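Local coordinates for DNA damage response protein Rtt109, putative (Neosartorya fumigata, PDB 5ZB9) that probably transfers the acetyl group of acetyl-CoA to lysine side chains of histones, histone H3 among them, at residues Thr24-Cys35 against Thr50-Ser60; Val71-Leu79 against Leu112-Leu123. All coordinates share one frame; numbering follows the deposited sequence.

How the contacts relate
Contact 1 comes first along the chain: strand 24-35 runs out, a connection of 14 residues without helix or strand turns it back, and 50-60 returns beside it, closing an antiparallel hairpin. Only then does contact 2 open, so the two stand in series, neither enclosing nor crossing the other. Strand 71-79 lies next to 50-60 in the same sheet, joined to it by probable backbone hydrogen bonds from Ile73 N to Val59 O and from Val78 N to His55 O. The chain then passes through strand 86-96 before helix 112-123 packs back against 71-79. Phe119 of that helix also meets His27 and Leu57, which brings both contacts into one sheet-helix core.

Contact 1. Residues Thr24-Cys35 against Thr50-Ser60; sequences TIRHISSAPSPC and TFCENHFLAVS
This is an antiparallel beta hairpin in the mixed sheet of the acetyltransferase domain, its strands paired from Thr24-Ser60 to Ser29-His55 and, after a one-residue shift in register, again at Ser33-Cys52. Arg26 and Ala58 exchange two backbone hydrogen bonds, and so do Ile28 and Phe56. At the break Ser30 OG stands in for a backbone carbonyl and accepts Asn54 N at 3.1 Å. On the face turned to helix 111-127, His27 NE2 and His55 ND1 share a hydrogen bond of 2.9 Å, and either could be the donor. The imidazoles meet rim to rim with their planes 37° apart; chi1 of 171° swings the His27 ring along the strand to this position. Farther along that face, Leu57 CD1 packs on Ile25 CB at 3.8 Å. The other face carries Arg26, whose NH1 forms a salt bridge with Glu70; Ser60 OG is hydrogen-bonded to the same carboxylate, and a water links that hydroxyl to Ala58 O. Toward the long connection, Pro34 CG lies 3.7 Å from Phe51 CE2. Cys35 and Cys52 are not disulfide-bonded in this model: Cys35 SG rests 3.6 Å from Cys52 CB.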
loop_
_atom_site.group_PDB
_atom_site.type_symbol
_atom_site.label_atom_id
_atom_site.label_comp_id
_atom_site.label_asym_id
_atom_site.label_seq_id
_atom_site.Cartn_x
_atom_site.Cartn_y
_atom_site.Cartn_z
ATOM N N THR A 24 -21.847 -3.927 0.412
ATOM C CA THR A 24 -21.511 -5.323 0.170
ATOM C C THR A 24 -20.033 -5.396 -0.178
ATOM O O THR A 24 -19.535 -4.561 -0.932
ATOM C CB THR A 24 -22.355 -5.925 -0.972
ATOM O OG1 THR A 24 -23.743 -5.844 -0.628
ATOM C CG2 THR A 24 -21.975 -7.376 -1.236
ATOM N N ILE A 25 -19.327 -6.378 0.374
ATOM C CA ILE A 25 -17.904 -6.506 0.103
ATOM C C ILE A 25 -17.547 -7.843 -0.531
ATOM O O ILE A 25 -18.117 -8.889 -0.205
ATOM C CB ILE A 25 -17.062 -6.319 1.387
ATOM C CG1 ILE A 25 -17.455 -7.345 2.449
ATOM C CG2 ILE A 25 -17.237 -4.925 1.917
ATOM C CD1 ILE A 25 -16.493 -7.416 3.590
ATOM N N ARG A 26 -16.602 -7.791 -1.458
ATOM C CA ARG A 26 -16.030 -8.993 -2.029
ATOM C C ARG A 26 -14.515 -8.851 -1.978
ATOM O O ARG A 26 -13.915 -7.997 -2.633
ATOM C CB ARG A 26 -16.535 -9.226 -3.456
ATOM C CG ARG A 26 -18.039 -9.497 -3.508
ATOM C CD ARG A 26 -18.594 -9.633 -4.929
ATOM N NE ARG A 26 -20.006 -10.011 -4.909
ATOM C CZ ARG A 26 -21.017 -9.146 -4.914
ATOM N NH1 ARG A 26 -20.782 -7.843 -4.954
ATOM N NH2 ARG A 26 -22.267 -9.584 -4.882
ATOM N N HIS A 27 -13.910 -9.682 -1.150
ATOM C CA HIS A 27 -12.486 -9.692 -0.964
ATOM C C HIS A 27 -11.936 -10.951 -1.629
ATOM O O HIS A 27 -12.221 -12.064 -1.198
ATOM C CB HIS A 27 -12.171 -9.644 0.535
ATOM C CG HIS A 27 -10.729 -9.861 0.870
ATOM N ND1 HIS A 27 -10.312 -10.228 2.131
ATOM C CD2 HIS A 27 -9.610 -9.767 0.116
ATOM C CE1 HIS A 27 -8.997 -10.352 2.139
ATOM N NE2 HIS A 27 -8.547 -10.081 0.927
ATOM N N ILE A 28 -11.174 -10.792 -2.700
ATOM C CA ILE A 28 -10.580 -11.967 -3.307
ATOM C C ILE A 28 -9.075 -11.869 -3.161
ATOM O O ILE A 28 -8.518 -10.779 -3.135
ATOM C CB ILE A 28 -10.989 -12.136 -4.793
ATOM C CG1 ILE A 28 -10.458 -10.994 -5.647
ATOM C CG2 ILE A 28 -12.515 -12.224 -4.930
ATOM C CD1 ILE A 28 -10.773 -11.175 -7.108
ATOM N N SER A 29 -8.421 -13.013 -3.022
ATOM C CA SER A 29 -6.978 -13.023 -2.863
ATOM C C SER A 29 -6.353 -14.189 -3.606
ATOM O O SER A 29 -7.054 -15.072 -4.099
ATOM C CB SER A 29 -6.595 -13.075 -1.381
ATOM O OG SER A 29 -6.866 -14.343 -0.813
ATOM N N SER A 30 -5.030 -14.178 -3.702
ATOM C CA SER A 30 -4.304 -15.296 -4.290
ATOM C C SER A 30 -3.336 -15.843 -3.251
ATOM O O SER A 30 -2.967 -15.142 -2.312
ATOM C CB SER A 30 -3.571 -14.864 -5.561
ATOM O OG SER A 30 -2.609 -13.867 -5.273
ATOM N N ALA A 31 -2.936 -17.099 -3.392
ATOM C CA ALA A 31 -2.044 -17.686 -2.400
ATOM C C ALA A 31 -0.663 -17.121 -2.632
ATOM O O ALA A 31 -0.347 -16.734 -3.760
ATOM C CB ALA A 31 -2.039 -19.201 -2.496
ATOM N N PRO A 32 0.155 -17.048 -1.573
ATOM C CA PRO A 32 1.519 -16.534 -1.724
ATOM C C PRO A 32 2.279 -17.319 -2.780
ATOM O O PRO A 32 2.274 -18.547 -2.752
ATOM C CB PRO A 32 2.141 -16.741 -0.338
ATOM C CG PRO A 32 0.988 -16.844 0.594
ATOM C CD PRO A 32 -0.147 -17.437 -0.184
ATOM N N SER A 33 2.901 -16.619 -3.716
ATOM C CA SER A 33 3.711 -17.273 -4.725
ATOM C C SER A 33 5.002 -16.489 -4.887
ATOM O O SER A 33 5.037 -15.296 -4.594
ATOM C CB SER A 33 2.949 -17.384 -6.048
ATOM O OG SER A 33 2.558 -16.113 -6.518
ATOM N N PRO A 34 6.073 -17.163 -5.334
ATOM C CA PRO A 34 7.376 -16.508 -5.447
ATOM C C PRO A 34 7.317 -15.313 -6.366
ATOM O O PRO A 34 6.581 -15.345 -7.346
ATOM C CB PRO A 34 8.272 -17.605 -6.035
ATOM C CG PRO A 34 7.613 -18.872 -5.646
ATOM C CD PRO A 34 6.148 -18.579 -5.732
ATOM N N CYS A 35 8.072 -14.269 -6.048
ATOM C CA CYS A 35 8.104 -13.092 -6.900
ATOM C C CYS A 35 9.496 -12.496 -6.898
ATOM O O CYS A 35 10.362 -12.917 -6.131
ATOM C CB CYS A 35 7.075 -12.051 -6.438
ATOM S SG CYS A 35 7.447 -11.313 -4.826
ATOM N N THR A 50 11.571 -14.007 -1.968
ATOM C CA THR A 50 10.404 -13.166 -1.723
ATOM C C THR A 50 9.124 -13.802 -2.260
ATOM O O THR A 50 9.094 -14.339 -3.372
ATOM C CB THR A 50 10.594 -11.762 -2.364
ATOM O OG1 THR A 50 11.834 -11.190 -1.923
ATOM C CG2 THR A 50 9.460 -10.829 -1.985
ATOM N N PHE A 51 8.062 -13.745 -1.466
ATOM C CA PHE A 51 6.763 -14.222 -1.922
ATOM C C PHE A 51 5.774 -13.070 -1.954
ATOM O O PHE A 51 5.900 -12.119 -1.184
ATOM C CB PHE A 51 6.256 -15.349 -1.020
ATOM C CG PHE A 51 7.113 -16.582 -1.067
ATOM C CD1 PHE A 51 8.244 -16.688 -0.267
ATOM C CD2 PHE A 51 6.799 -17.629 -1.926
ATOM C CE1 PHE A 51 9.043 -17.820 -0.318
ATOM C CE2 PHE A 51 7.594 -18.763 -1.981
ATOM C CZ PHE A 51 8.718 -18.859 -1.174
ATOM N N CYS A 52 4.802 -13.139 -2.854
ATOM C CA CYS A 52 3.782 -12.106 -2.910
ATOM C C CYS A 52 2.384 -12.698 -2.869
ATOM O O CYS A 52 2.132 -13.766 -3.421
ATOM C CB CYS A 52 3.943 -11.239 -4.161
ATOM S SG CYS A 52 2.835 -9.804 -4.170
ATOM N N GLU A 53 1.484 -11.981 -2.210
ATOM C CA GLU A 53 0.092 -12.381 -2.072
ATOM C C GLU A 53 -0.784 -11.219 -2.534
ATOM O O GLU A 53 -0.671 -10.120 -2.004
ATOM C CB GLU A 53 -0.203 -12.770 -0.614
ATOM C CG GLU A 53 -1.659 -13.092 -0.272
ATOM C CD GLU A 53 -1.859 -13.406 1.221
ATOM O OE1 GLU A 53 -0.857 -13.437 1.960
ATOM O OE2 GLU A 53 -3.014 -13.627 1.660
ATOM N N ASN A 54 -1.629 -11.447 -3.537
ATOM C CA ASN A 54 -2.530 -10.401 -4.014
ATOM C C ASN A 54 -3.823 -10.335 -3.219
ATOM O O ASN A 54 -4.390 -11.364 -2.865
ATOM C CB ASN A 54 -2.886 -10.602 -5.486
ATOM C CG ASN A 54 -1.678 -10.601 -6.391
ATOM O OD1 ASN A 54 -0.627 -10.060 -6.054
ATOM N ND2 ASN A 54 -1.827 -11.207 -7.559
ATOM N N HIS A 55 -4.287 -9.119 -2.951
ATOM C CA HIS A 55 -5.584 -8.897 -2.321
ATOM C C HIS A 55 -6.356 -7.829 -3.063
ATOM O O HIS A 55 -5.807 -6.779 -3.396
ATOM C CB HIS A 55 -5.434 -8.469 -0.867
ATOM C CG HIS A 55 -4.865 -9.524 0.019
ATOM N ND1 HIS A 55 -5.655 -10.426 0.697
ATOM C CD2 HIS A 55 -3.586 -9.817 0.351
ATOM C CE1 HIS A 55 -4.885 -11.232 1.407
ATOM N NE2 HIS A 55 -3.625 -10.882 1.216
ATOM N N PHE A 56 -7.634 -8.086 -3.304
ATOM C CA PHE A 56 -8.483 -7.081 -3.913
ATOM C C PHE A 56 -9.833 -7.008 -3.215
ATOM O O PHE A 56 -10.494 -8.019 -3.010
ATOM C CB PHE A 56 -8.680 -7.364 -5.397
ATOM C CG PHE A 56 -9.574 -6.374 -6.072
ATOM C CD1 PHE A 56 -9.123 -5.097 -6.352
ATOM C CD2 PHE A 56 -10.870 -6.714 -6.416
ATOM C CE1 PHE A 56 -9.948 -4.180 -6.963
ATOM C CE2 PHE A 56 -11.694 -5.804 -7.027
ATOM C CZ PHE A 56 -11.236 -4.533 -7.301
ATOM N N LEU A 57 -10.232 -5.800 -2.846
ATOM C CA LEU A 57 -11.512 -5.588 -2.205
ATOM C C LEU A 57 -12.383 -4.713 -3.081
ATOM O O LEU A 57 -12.016 -3.576 -3.386
ATOM C CB LEU A 57 -11.337 -4.938 -0.827
ATOM C CG LEU A 57 -12.619 -4.430 -0.153
ATOM C CD1 LEU A 57 -13.545 -5.586 0.217
ATOM C CD2 LEU A 57 -12.301 -3.586 1.078
ATOM N N ALA A 58 -13.528 -5.247 -3.494
ATOM C CA ALA A 58 -14.542 -4.449 -4.173
ATOM C C ALA A 58 -15.687 -4.173 -3.218
ATOM O O ALA A 58 -16.169 -5.071 -2.513
ATOM C CB ALA A 58 -15.041 -5.150 -5.422
ATOM N N VAL A 59 -16.114 -2.920 -3.182
ATOM C CA VAL A 59 -17.191 -2.529 -2.296
ATOM C C VAL A 59 -18.332 -1.981 -3.129
ATOM O O VAL A 59 -18.130 -1.136 -3.996
ATOM C CB VAL A 59 -16.737 -1.479 -1.264
ATOM C CG1 VAL A 59 -17.877 -1.147 -0.308
ATOM C CG2 VAL A 59 -15.514 -1.984 -0.500
ATOM N N SER A 60 -19.532 -2.485 -2.876
ATOM C CA SER A 60 -20.690 -2.054 -3.638
ATOM C C SER A 60 -21.833 -1.681 -2.715
ATOM O O SER A 60 -21.827 -2.006 -1.526
ATOM C CB SER A 60 -21.129 -3.144 -4.622
ATOM O OG SER A 60 -21.311 -4.382 -3.954
HETATM O O HOH W 1 -18.817 -5.905 -3.725
HETATM O O HOH W 2 -4.606 -15.464 0.051
HETATM O O HOH W 3 12.096 -14.299 -4.965
#

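Contact 2. Residues Val71-Leu79 against Leu112-Leu123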
loop_
_atom_site.group_PDB
_atom_site.type_symbol
_atom_site.label_atom_id
_atom_site.label_comp_id
_atom_site.label_asym_id
_atom_site.label_seq_id
_atom_site.Cartn_x
_atom_site.Cartn_y
_atom_site.Cartn_z
ATOM N N VAL A 71 -24.227 -1.709 -7.223
ATOM C CA VAL A 71 -23.222 -0.996 -8.005
ATOM C C VAL A 71 -21.937 -0.817 -7.196
ATOM O O VAL A 71 -21.951 -0.361 -6.049
ATOM C CB VAL A 71 -23.738 0.375 -8.517
ATOM C CG1 VAL A 71 -24.080 1.321 -7.375
ATOM C CG2 VAL A 71 -22.726 0.995 -9.460
ATOM N N ILE A 72 -20.825 -1.212 -7.799
ATOM C CA ILE A 72 -19.518 -1.041 -7.185
ATOM C C ILE A 72 -19.205 0.439 -6.984
ATOM O O ILE A 72 -19.351 1.239 -7.902
ATOM C CB ILE A 72 -18.417 -1.691 -8.042
ATOM C CG1 ILE A 72 -18.505 -3.212 -7.950
ATOM C CG2 ILE A 72 -17.044 -1.216 -7.607
ATOM C CD1 ILE A 72 -17.561 -3.917 -8.889
ATOM N N ILE A 73 -18.774 0.804 -5.782
ATOM C CA ILE A 73 -18.418 2.190 -5.512
ATOM C C ILE A 73 -16.921 2.393 -5.288
ATOM O O ILE A 73 -16.427 3.517 -5.355
ATOM C CB ILE A 73 -19.160 2.733 -4.284
ATOM C CG1 ILE A 73 -18.786 1.921 -3.043
ATOM C CG2 ILE A 73 -20.655 2.720 -4.528
ATOM C CD1 ILE A 73 -19.085 2.626 -1.749
ATOM N N PHE A 74 -16.195 1.312 -5.030
ATOM C CA PHE A 74 -14.799 1.442 -4.656
ATOM C C PHE A 74 -14.047 0.146 -4.870
ATOM O O PHE A 74 -14.582 -0.932 -4.643
ATOM C CB PHE A 74 -14.683 1.880 -3.194
ATOM C CG PHE A 74 -13.286 2.239 -2.773
ATOM C CD1 PHE A 74 -12.653 3.361 -3.299
ATOM C CD2 PHE A 74 -12.610 1.473 -1.834
ATOM C CE1 PHE A 74 -11.359 3.705 -2.908
ATOM C CE2 PHE A 74 -11.323 1.811 -1.434
ATOM C CZ PHE A 74 -10.696 2.929 -1.973
ATOM N N GLY A 75 -12.804 0.257 -5.315
ATOM C CA GLY A 75 -11.957 -0.905 -5.480
ATOM C C GLY A 75 -10.554 -0.613 -4.983
ATOM O O GLY A 75 -9.983 0.439 -5.289
ATOM N N ILE A 76 -9.992 -1.530 -4.206
ATOM C CA ILE A 76 -8.632 -1.335 -3.731
ATOM C C ILE A 76 -7.843 -2.632 -3.808
ATOM O O ILE A 76 -8.282 -3.675 -3.306
ATOM C CB ILE A 76 -8.612 -0.762 -2.287
ATOM C CG1 ILE A 76 -7.186 -0.652 -1.772
ATOM C CG2 ILE A 76 -9.483 -1.585 -1.333
ATOM C CD1 ILE A 76 -7.086 0.126 -0.491
ATOM N N GLU A 77 -6.696 -2.574 -4.484
ATOM C CA GLU A 77 -5.807 -3.724 -4.554
ATOM C C GLU A 77 -4.612 -3.508 -3.647
ATOM O O GLU A 77 -4.011 -2.437 -3.637
ATOM C CB GLU A 77 -5.331 -3.989 -5.982
ATOM C CG GLU A 77 -4.458 -5.244 -6.090
ATOM C CD GLU A 77 -3.994 -5.541 -7.511
ATOM O OE1 GLU A 77 -4.306 -6.639 -8.024
ATOM O OE2 GLU A 77 -3.303 -4.688 -8.111
ATOM N N VAL A 78 -4.278 -4.535 -2.879
ATOM C CA VAL A 78 -3.138 -4.476 -1.981
ATOM C C VAL A 78 -2.251 -5.695 -2.168
ATOM O O VAL A 78 -2.741 -6.818 -2.135
ATOM C CB VAL A 78 -3.578 -4.414 -0.523
ATOM C CG1 VAL A 78 -2.372 -4.260 0.366
ATOM C CG2 VAL A 78 -4.573 -3.274 -0.307
ATOM N N LEU A 79 -0.955 -5.472 -2.370
ATOM C CA LEU A 79 -0.004 -6.566 -2.506
ATOM C C LEU A 79 0.767 -6.768 -1.208
ATOM O O LEU A 79 1.342 -5.818 -0.664
ATOM C CB LEU A 79 0.967 -6.296 -3.652
ATOM C CG LEU A 79 0.362 -5.776 -4.958
ATOM C CD1 LEU A 79 1.474 -5.439 -5.949
ATOM C CD2 LEU A 79 -0.616 -6.779 -5.553
ATOM N N LEU A 112 -14.913 6.142 1.770
ATOM C CA LEU A 112 -13.776 5.559 1.079
ATOM C C LEU A 112 -12.536 5.576 1.977
ATOM O O LEU A 112 -11.749 4.625 1.966
ATOM C CB LEU A 112 -13.509 6.282 -0.238
ATOM C CG LEU A 112 -14.707 6.399 -1.187
ATOM C CD1 LEU A 112 -14.252 6.791 -2.581
ATOM C CD2 LEU A 112 -15.521 5.110 -1.226
ATOM N N ARG A 113 -12.376 6.627 2.777
ATOM C CA ARG A 113 -11.248 6.678 3.704
ATOM C C ARG A 113 -11.404 5.600 4.768
ATOM O O ARG A 113 -10.453 4.888 5.080
ATOM C CB ARG A 113 -11.117 8.057 4.364
ATOM C CG ARG A 113 -9.974 8.142 5.388
ATOM C CD ARG A 113 -9.780 9.551 5.973
ATOM N NE ARG A 113 -10.979 10.084 6.627
ATOM C CZ ARG A 113 -11.473 9.642 7.782
ATOM N NH1 ARG A 113 -10.881 8.646 8.432
ATOM N NH2 ARG A 113 -12.570 10.190 8.288
ATOM N N LEU A 114 -12.612 5.471 5.310
ATOM C CA LEU A 114 -12.890 4.479 6.351
ATOM C C LEU A 114 -12.656 3.053 5.860
ATOM O O LEU A 114 -12.059 2.226 6.561
ATOM C CB LEU A 114 -14.322 4.633 6.856
ATOM C CG LEU A 114 -14.545 5.868 7.729
ATOM C CD1 LEU A 114 -15.993 5.961 8.161
ATOM C CD2 LEU A 114 -13.622 5.821 8.938
ATOM N N ILE A 115 -13.117 2.776 4.644
ATOM C CA ILE A 115 -12.937 1.467 4.042
ATOM C C ILE A 115 -11.455 1.141 3.843
ATOM O O ILE A 115 -10.997 0.075 4.259
ATOM C CB ILE A 115 -13.682 1.373 2.696
ATOM C CG1 ILE A 115 -15.192 1.455 2.926
ATOM C CG2 ILE A 115 -13.327 0.080 1.975
ATOM C CD1 ILE A 115 -15.989 1.539 1.655
ATOM N N SER A 116 -10.713 2.058 3.222
ATOM C CA SER A 116 -9.283 1.869 2.969
ATOM C C SER A 116 -8.490 1.620 4.254
ATOM O O SER A 116 -7.609 0.770 4.293
ATOM C CB SER A 116 -8.705 3.094 2.250
ATOM O OG SER A 116 -9.446 3.401 1.086
ATOM N N ASN A 117 -8.803 2.404 5.282
ATOM C CA ASN A 117 -8.248 2.275 6.624
ATOM C C ASN A 117 -8.521 0.877 7.197
ATOM O O ASN A 117 -7.613 0.190 7.670
ATOM C CB ASN A 117 -8.863 3.381 7.506
ATOM C CG ASN A 117 -8.260 3.466 8.903
ATOM O OD1 ASN A 117 -7.758 2.495 9.457
ATOM N ND2 ASN A 117 -8.336 4.649 9.486
ATOM N N ALA A 118 -9.779 0.458 7.135
ATOM C CA ALA A 118 -10.198 -0.823 7.686
ATOM C C ALA A 118 -9.543 -1.992 6.966
ATOM O O ALA A 118 -9.090 -2.936 7.605
ATOM C CB ALA A 118 -11.719 -0.949 7.624
ATOM N N PHE A 119 -9.497 -1.928 5.640
ATOM C CA PHE A 119 -8.871 -2.982 4.837
ATOM C C PHE A 119 -7.371 -3.119 5.143
ATOM O O PHE A 119 -6.878 -4.225 5.368
ATOM C CB PHE A 119 -9.098 -2.716 3.341
ATOM C CG PHE A 119 -8.772 -3.887 2.450
ATOM C CD1 PHE A 119 -9.185 -5.170 2.781
ATOM C CD2 PHE A 119 -8.067 -3.699 1.267
ATOM C CE1 PHE A 119 -8.885 -6.250 1.951
ATOM C CE2 PHE A 119 -7.764 -4.766 0.437
ATOM C CZ PHE A 119 -8.172 -6.044 0.779
ATOM N N LEU A 120 -6.651 -2.000 5.165
ATOM C CA LEU A 120 -5.231 -2.014 5.523
ATOM C C LEU A 120 -5.015 -2.511 6.955
ATOM O O LEU A 120 -4.160 -3.362 7.194
ATOM C CB LEU A 120 -4.623 -0.624 5.350
ATOM C CG LEU A 120 -4.489 -0.135 3.902
ATOM C CD1 LEU A 120 -3.948 1.280 3.834
ATOM C CD2 LEU A 120 -3.587 -1.076 3.116
ATOM N N SER A 121 -5.793 -1.980 7.895
ATOM C CA SER A 121 -5.769 -2.449 9.280
ATOM C C SER A 121 -5.928 -3.960 9.352
ATOM O O SER A 121 -5.177 -4.651 10.041
ATOM C CB SER A 121 -6.883 -1.791 10.098
ATOM O OG SER A 121 -6.347 -0.923 11.075
ATOM N N PHE A 122 -6.919 -4.459 8.624
ATOM C CA PHE A 122 -7.201 -5.883 8.560
ATOM C C PHE A 122 -5.995 -6.677 8.079
ATOM O O PHE A 122 -5.629 -7.679 8.689
ATOM C CB PHE A 122 -8.398 -6.130 7.644
ATOM C CG PHE A 122 -8.659 -7.576 7.366
ATOM C CD1 PHE A 122 -9.244 -8.385 8.326
ATOM C CD2 PHE A 122 -8.337 -8.127 6.143
ATOM C CE1 PHE A 122 -9.491 -9.717 8.074
ATOM C CE2 PHE A 122 -8.585 -9.459 5.888
ATOM C CZ PHE A 122 -9.163 -10.251 6.857
ATOM N N LEU A 123 -5.366 -6.224 6.995
ATOM C CA LEU A 123 -4.244 -6.958 6.419
ATOM C C LEU A 123 -3.021 -6.903 7.336
ATOM O O LEU A 123 -2.228 -7.843 7.373
ATOM C CB LEU A 123 -3.901 -6.416 5.027
ATOM C CG LEU A 123 -5.018 -6.536 3.979
ATOM C CD1 LEU A 123 -4.672 -5.783 2.698
ATOM C CD2 LEU A 123 -5.351 -8.001 3.677
#
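Phe74 pushes its ring into a hollow of helix 112-123 formed by Leu112, Ile115 and Ser116. The Leu112 methyls lie along one side, with CD1 3.9 Å from Phe74 CD1, while Ile115 CG2 slides past Phe74 CD2 at 4.1 Å. At the end of the ring, Phe74 CZ comes within 3.3 Å of Ser116 OG. Ser116 OG is turned back to its own helix and donates to Leu112 O at 2.8 Å; Ser116 N reaches the same oxygen from the opposite face of the carbonyl plane. One turn on, the bump belongs to the helix: with CG anti to the backbone N (chi1 -167°), the Phe119 ring reaches the strand between Ile76 and Val78. Ile76 CG2 touches Phe119 CD2 at 3.6 Å, and Val78 CG2 lies equally close to Phe119 CE2. The other Val78 branch, CG1, meets Leu123 CD1 tip to tip at 3.6 Å, and that same CD1 sits over the rim of one Phe119 face. The segment axes come within 10.0 Å, their N-to-C directions 29° apart. A classic beta bulge places Ile73 and Phe74 together opposite Val59. This is helix-on-sheet packing in an acetyltransferase core, at the CoA site of Leu112 and Arg113, empty in this model.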